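Local coordinates for protein putative epimerase (PDB 4LW8) that is a putative epimerase of the NAD(P)-dependent epimerase/dehydratase family, probably acting in the biosynthesis of the lipopolysaccharide O-antigen, at residues G15-R19 and G42-W46; L26-R32 and P56-F61. All blocks are in the same frame, centred on the assembly; numbering follows the deposited sequence.

Both contacts border the first beta-alpha-beta unit of the Rossmann fold (strand 20-24, helix 29-40, strand 44-49), contact 1 through the loop 15-19 before it and contact 2 through the loop 56-61 after it. Contact 1 lies at the unit's outer end, where the chain leads into the first strand beside the start of the next. Contact 2 lies at the other end of these strands, at the glycine-rich turn that in this family typically receives the dinucleotide. The centres of contacts 1 and 2 are about 17 Å apart. They nevertheless meet through one leucine: L26 CD2 of contact 2 packs 4.0 Å from V45 CG1 and 3.9 Å from W46 C of contact 1.

Contact 1: G15-R19 and G42-W46; sequences GRPSR and GYDVW
D44 OD2 takes three N-H groups at once. R16 grips it side-on, R16 NE at 2.8 Å and R16 NH2 at a longer 3.2 Å from D44 OD2, forming a salt bridge in which both nitrogens meet a single oxygen. That oxygen lies in the guanidinium plane, whereas the carboxylate stands at 90° to it; R16 NE meets it from above the carboxylate plane, and R16 NH2 on the syn lone pair. W46 NE1 adds a third bond, 3.0 Å to D44 OD2 and steeply out of the carboxylate plane. A water donates to D44 OD2 and to P17 O, tying the carboxylate to the backbone of 15-19. These donors would be expected to favour the ionised aspartate.

D44 N donates to R19 O at 2.7 Å. With the backbone bonds that D44 and W46 make to A21, it continues the parallel pairing of strands 20-24 and 44-49, the first two strands of the Rossmann fold. Just before this strand, G42 closes the preceding helix in a Schellman motif, and P17 CB packs 3.5 Å from G42 O.

Where the two strands begin, R19, with CG anti to the backbone N (chi1 -169°) and its chain extended, runs alongside the Y43 ring, R19 CG lying 3.7 Å from Y43 CE1. Y43 OH sits over the centre of the guanidinium, 3.3 Å from R19 CZ, the two planes inclined by 27°. R19 NH2 is salt-bridged to D87.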
loop_
_atom_site.group_PDB
_atom_site.type_symbol
_atom_site.label_atom_id
_atom_site.label_comp_id
_atom_site.label_asym_id
_atom_site.label_seq_id
_atom_site.Cartn_x
_atom_site.Cartn_y
_atom_site.Cartn_z
ATOM N N GLY A 15 31.779 -12.324 -28.735
ATOM C CA GLY A 15 30.441 -12.243 -29.286
ATOM C C GLY A 15 29.443 -11.665 -28.301
ATOM O O GLY A 15 29.815 -11.054 -27.299
ATOM N N ARG A 16 28.162 -11.843 -28.602
ATOM C CA ARG A 16 27.080 -11.378 -27.735
ATOM C C ARG A 16 27.122 -12.065 -26.365
ATOM O O ARG A 16 27.059 -13.290 -26.284
ATOM C CB ARG A 16 25.732 -11.621 -28.421
ATOM C CG ARG A 16 24.508 -11.285 -27.590
ATOM C CD ARG A 16 23.263 -11.392 -28.461
ATOM N NE ARG A 16 22.041 -11.141 -27.704
ATOM C CZ ARG A 16 20.839 -10.994 -28.249
ATOM N NH1 ARG A 16 20.684 -11.064 -29.567
ATOM N NH2 ARG A 16 19.790 -10.789 -27.473
ATOM N N PRO A 17 27.229 -11.273 -25.285
ATOM C CA PRO A 17 27.404 -11.806 -23.924
ATOM C C PRO A 17 26.297 -12.786 -23.517
ATOM O O PRO A 17 25.113 -12.559 -23.804
ATOM C CB PRO A 17 27.363 -10.554 -23.038
ATOM C CG PRO A 17 27.683 -9.411 -23.955
ATOM C CD PRO A 17 27.135 -9.802 -25.299
ATOM N N SER A 18 26.697 -13.870 -22.858
ATOM C CA SER A 18 25.767 -14.884 -22.369
ATOM C C SER A 18 24.977 -14.435 -21.130
ATOM O O SER A 18 23.842 -14.868 -20.918
ATOM C CB SER A 18 26.528 -16.171 -22.061
ATOM O OG SER A 18 27.490 -15.947 -21.051
ATOM N N ARG A 19 25.591 -13.592 -20.306
ATOM C CA ARG A 19 24.958 -13.105 -19.080
ATOM C C ARG A 19 23.938 -12.007 -19.377
ATOM O O ARG A 19 24.266 -10.990 -19.987
ATOM C CB ARG A 19 26.017 -12.588 -18.108
ATOM C CG ARG A 19 25.485 -12.303 -16.724
ATOM C CD ARG A 19 26.615 -11.945 -15.775
ATOM N NE ARG A 19 26.203 -12.057 -14.378
ATOM C CZ ARG A 19 26.804 -11.434 -13.368
ATOM N NH1 ARG A 19 27.844 -10.640 -13.600
ATOM N NH2 ARG A 19 26.358 -11.601 -12.128
ATOM N N GLY A 42 29.130 -5.778 -18.560
ATOM C CA GLY A 42 29.214 -7.009 -19.328
ATOM C C GLY A 42 27.924 -7.773 -19.586
ATOM O O GLY A 42 27.981 -8.907 -20.054
ATOM N N TYR A 43 26.767 -7.173 -19.303
ATOM C CA TYR A 43 25.490 -7.854 -19.537
ATOM C C TYR A 43 24.973 -7.715 -20.971
ATOM O O TYR A 43 25.218 -6.714 -21.641
ATOM C CB TYR A 43 24.398 -7.321 -18.600
ATOM C CG TYR A 43 24.546 -7.685 -17.134
ATOM C CD1 TYR A 43 23.954 -8.837 -16.616
ATOM C CD2 TYR A 43 25.263 -6.867 -16.264
ATOM C CE1 TYR A 43 24.089 -9.173 -15.266
ATOM C CE2 TYR A 43 25.398 -7.186 -14.917
ATOM C CZ TYR A 43 24.814 -8.343 -14.423
ATOM O OH TYR A 43 24.958 -8.660 -13.091
ATOM N N ASP A 44 24.247 -8.729 -21.425
ATOM C CA ASP A 44 23.383 -8.606 -22.593
ATOM C C ASP A 44 22.063 -8.037 -22.094
ATOM O O ASP A 44 21.342 -8.699 -21.350
ATOM C CB ASP A 44 23.184 -9.967 -23.286
ATOM C CG ASP A 44 22.290 -9.887 -24.523
ATOM O OD1 ASP A 44 22.099 -8.782 -25.085
ATOM O OD2 ASP A 44 21.778 -10.950 -24.943
ATOM N N VAL A 45 21.754 -6.804 -22.476
ATOM C CA VAL A 45 20.601 -6.116 -21.906
ATOM C C VAL A 45 19.334 -6.360 -22.716
ATOM O O VAL A 45 19.284 -6.046 -23.910
ATOM C CB VAL A 45 20.860 -4.595 -21.791
ATOM C CG1 VAL A 45 19.633 -3.868 -21.250
ATOM C CG2 VAL A 45 22.050 -4.341 -20.897
ATOM N N TRP A 46 18.339 -6.963 -22.061
ATOM C CA TRP A 46 16.978 -7.120 -22.597
ATOM C C TRP A 46 16.049 -6.198 -21.820
ATOM O O TRP A 46 16.380 -5.783 -20.719
ATOM C CB TRP A 46 16.454 -8.551 -22.461
ATOM C CG TRP A 46 17.214 -9.617 -23.178
ATOM C CD1 TRP A 46 18.573 -9.758 -23.255
ATOM C CD2 TRP A 46 16.656 -10.712 -23.905
ATOM N NE1 TRP A 46 18.893 -10.862 -24.001
ATOM C CE2 TRP A 46 17.734 -11.473 -24.405
ATOM C CE3 TRP A 46 15.349 -11.117 -24.194
ATOM C CZ2 TRP A 46 17.547 -12.623 -25.181
ATOM C CZ3 TRP A 46 15.166 -12.257 -24.961
ATOM C CH2 TRP A 46 16.261 -12.998 -25.440
HETATM O O HOH W 1 22.582 -13.519 -24.238
#

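Contact 2: L26-R32 and P56-F61; sequences LTGFTGR and PADPAF
T27 and F61 cross at about a right angle, and the methyl of T27 sits squarely over the phenyl face: T27 CG2 lies 4.0 Å from the F61 ring centroid and 5° off its normal, a CH-pi contact. The T27 torsion (chi1 59°) sets CG2 anti to the carbonyl carbon, from where it also reaches P56 CG at 3.9 Å. Towards the far end of the ring, F61 CE1 comes within 3.2 Å of L26 O, while R32 CB packs at 3.6 Å from F61 CZ.

Segment 26-32 carries the later part of the TGxxGxxG motif of the Rossmann fold, with G28 and G31 its last two glycines; in relatives this turn and the start of its helix border the dinucleotide phosphates. F61 packs from the loop after strand 44-49 against the glycine-rich turn.

R32 passes A60 CB with its CG, then bends at chi3 (73°) to cross D58 at about a right angle, the carboxylate nearly perpendicular to the guanidinium. R32 NH1 and D58 OD2, 2.6 Å apart, form a salt bridge, though weak and bent as a hydrogen bond. D58 OD1 accepts from A60 N at 3.0 Å in an Asx turn, and R32 NH2 bonds to V191 O.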
loop_
_atom_site.group_PDB
_atom_site.type_symbol
_atom_site.label_atom_id
_atom_site.label_comp_id
_atom_site.label_asym_id
_atom_site.label_seq_id
_atom_site.Cartn_x
_atom_site.Cartn_y
_atom_site.Cartn_z
ATOM N N LEU A 26 12.813 -0.059 -20.157
ATOM C CA LEU A 26 14.187 0.110 -20.630
ATOM C C LEU A 26 14.399 1.373 -21.475
ATOM O O LEU A 26 15.468 1.991 -21.394
ATOM C CB LEU A 26 14.616 -1.116 -21.459
ATOM C CG LEU A 26 15.995 -1.100 -22.131
ATOM C CD1 LEU A 26 17.103 -0.770 -21.133
ATOM C CD2 LEU A 26 16.280 -2.436 -22.797
ATOM N N THR A 27 13.408 1.764 -22.279
ATOM C CA THR A 27 13.623 2.896 -23.190
ATOM C C THR A 27 13.204 4.241 -22.575
ATOM O O THR A 27 13.260 5.267 -23.227
ATOM C CB THR A 27 12.893 2.706 -24.547
ATOM O OG1 THR A 27 11.485 2.564 -24.332
ATOM C CG2 THR A 27 13.427 1.459 -25.265
ATOM N N GLY A 28 12.807 4.246 -21.307
ATOM C CA GLY A 28 12.511 5.518 -20.662
ATOM C C GLY A 28 13.800 6.249 -20.310
ATOM O O GLY A 28 14.904 5.765 -20.594
ATOM N N PHE A 29 13.656 7.409 -19.684
ATOM C CA PHE A 29 14.788 8.237 -19.283
ATOM C C PHE A 29 15.837 7.476 -18.466
ATOM O O PHE A 29 16.995 7.406 -18.856
ATOM C CB PHE A 29 14.276 9.434 -18.480
ATOM C CG PHE A 29 15.350 10.177 -17.733
ATOM C CD1 PHE A 29 16.376 10.815 -18.415
ATOM C CD2 PHE A 29 15.301 10.282 -16.349
ATOM C CE1 PHE A 29 17.348 11.507 -17.732
ATOM C CE2 PHE A 29 16.267 10.968 -15.665
ATOM C CZ PHE A 29 17.295 11.586 -16.354
ATOM N N THR A 30 15.429 6.890 -17.351
ATOM C CA THR A 30 16.357 6.182 -16.471
ATOM C C THR A 30 16.913 4.928 -17.141
ATOM O O THR A 30 18.102 4.623 -17.036
ATOM C CB THR A 30 15.668 5.799 -15.153
ATOM O OG1 THR A 30 15.170 6.992 -14.525
ATOM C CG2 THR A 30 16.647 5.109 -14.216
ATOM N N GLY A 31 16.044 4.222 -17.856
ATOM C CA GLY A 31 16.421 2.997 -18.545
ATOM C C GLY A 31 17.570 3.171 -19.525
ATOM O O GLY A 31 18.425 2.308 -19.639
ATOM N N ARG A 32 17.599 4.294 -20.226
ATOM C CA ARG A 32 18.662 4.544 -21.199
ATOM C C ARG A 32 20.041 4.523 -20.541
ATOM O O ARG A 32 20.993 3.985 -21.094
ATOM C CB ARG A 32 18.442 5.873 -21.916
ATOM C CG ARG A 32 19.610 6.257 -22.807
ATOM C CD ARG A 32 19.249 7.334 -23.803
ATOM N NE ARG A 32 19.091 8.636 -23.167
ATOM C CZ ARG A 32 19.356 9.796 -23.757
ATOM N NH1 ARG A 32 19.820 9.826 -25.003
ATOM N NH2 ARG A 32 19.174 10.929 -23.096
ATOM N N PRO A 56 12.239 2.918 -30.629
ATOM C CA PRO A 56 13.198 3.953 -30.216
ATOM C C PRO A 56 14.280 4.218 -31.264
ATOM O O PRO A 56 14.764 3.284 -31.912
ATOM C CB PRO A 56 13.809 3.372 -28.935
ATOM C CG PRO A 56 13.665 1.914 -29.093
ATOM C CD PRO A 56 12.378 1.688 -29.830
ATOM N N ALA A 57 14.643 5.489 -31.428
ATOM C CA ALA A 57 15.653 5.894 -32.404
ATOM C C ALA A 57 17.053 6.003 -31.791
ATOM O O ALA A 57 18.060 5.869 -32.491
ATOM C CB ALA A 57 15.257 7.217 -33.039
ATOM N N ASP A 58 17.100 6.247 -30.484
ATOM C CA ASP A 58 18.351 6.422 -29.741
ATOM C C ASP A 58 19.338 5.264 -29.920
ATOM O O ASP A 58 18.993 4.108 -29.694
ATOM C CB ASP A 58 18.039 6.609 -28.260
ATOM C CG ASP A 58 19.151 7.318 -27.510
ATOM O OD1 ASP A 58 20.332 6.937 -27.638
ATOM O OD2 ASP A 58 18.835 8.278 -26.791
ATOM N N PRO A 59 20.580 5.582 -30.310
ATOM C CA PRO A 59 21.635 4.586 -30.533
ATOM C C PRO A 59 22.011 3.805 -29.282
ATOM O O PRO A 59 22.668 2.776 -29.390
ATOM C CB PRO A 59 22.821 5.437 -30.987
ATOM C CG PRO A 59 22.198 6.683 -31.536
ATOM C CD PRO A 59 21.040 6.943 -30.636
ATOM N N ALA A 60 21.624 4.301 -28.112
ATOM C CA ALA A 60 21.911 3.616 -26.860
ATOM C C ALA A 60 21.220 2.258 -26.796
ATOM O O ALA A 60 21.628 1.380 -26.030
ATOM C CB ALA A 60 21.487 4.476 -25.679
ATOM N N PHE A 61 20.173 2.090 -27.598
ATOM C CA PHE A 61 19.387 0.861 -27.573
ATOM C C PHE A 61 19.733 -0.083 -28.725
ATOM O O PHE A 61 19.062 -1.096 -28.922
ATOM C CB PHE A 61 17.900 1.199 -27.586
ATOM C CG PHE A 61 17.486 2.062 -26.438
ATOM C CD1 PHE A 61 17.589 1.599 -25.142
ATOM C CD2 PHE A 61 17.036 3.353 -26.649
ATOM C CE1 PHE A 61 17.234 2.399 -24.082
ATOM C CE2 PHE A 61 16.679 4.153 -25.589
ATOM C CZ PHE A 61 16.779 3.674 -24.306
#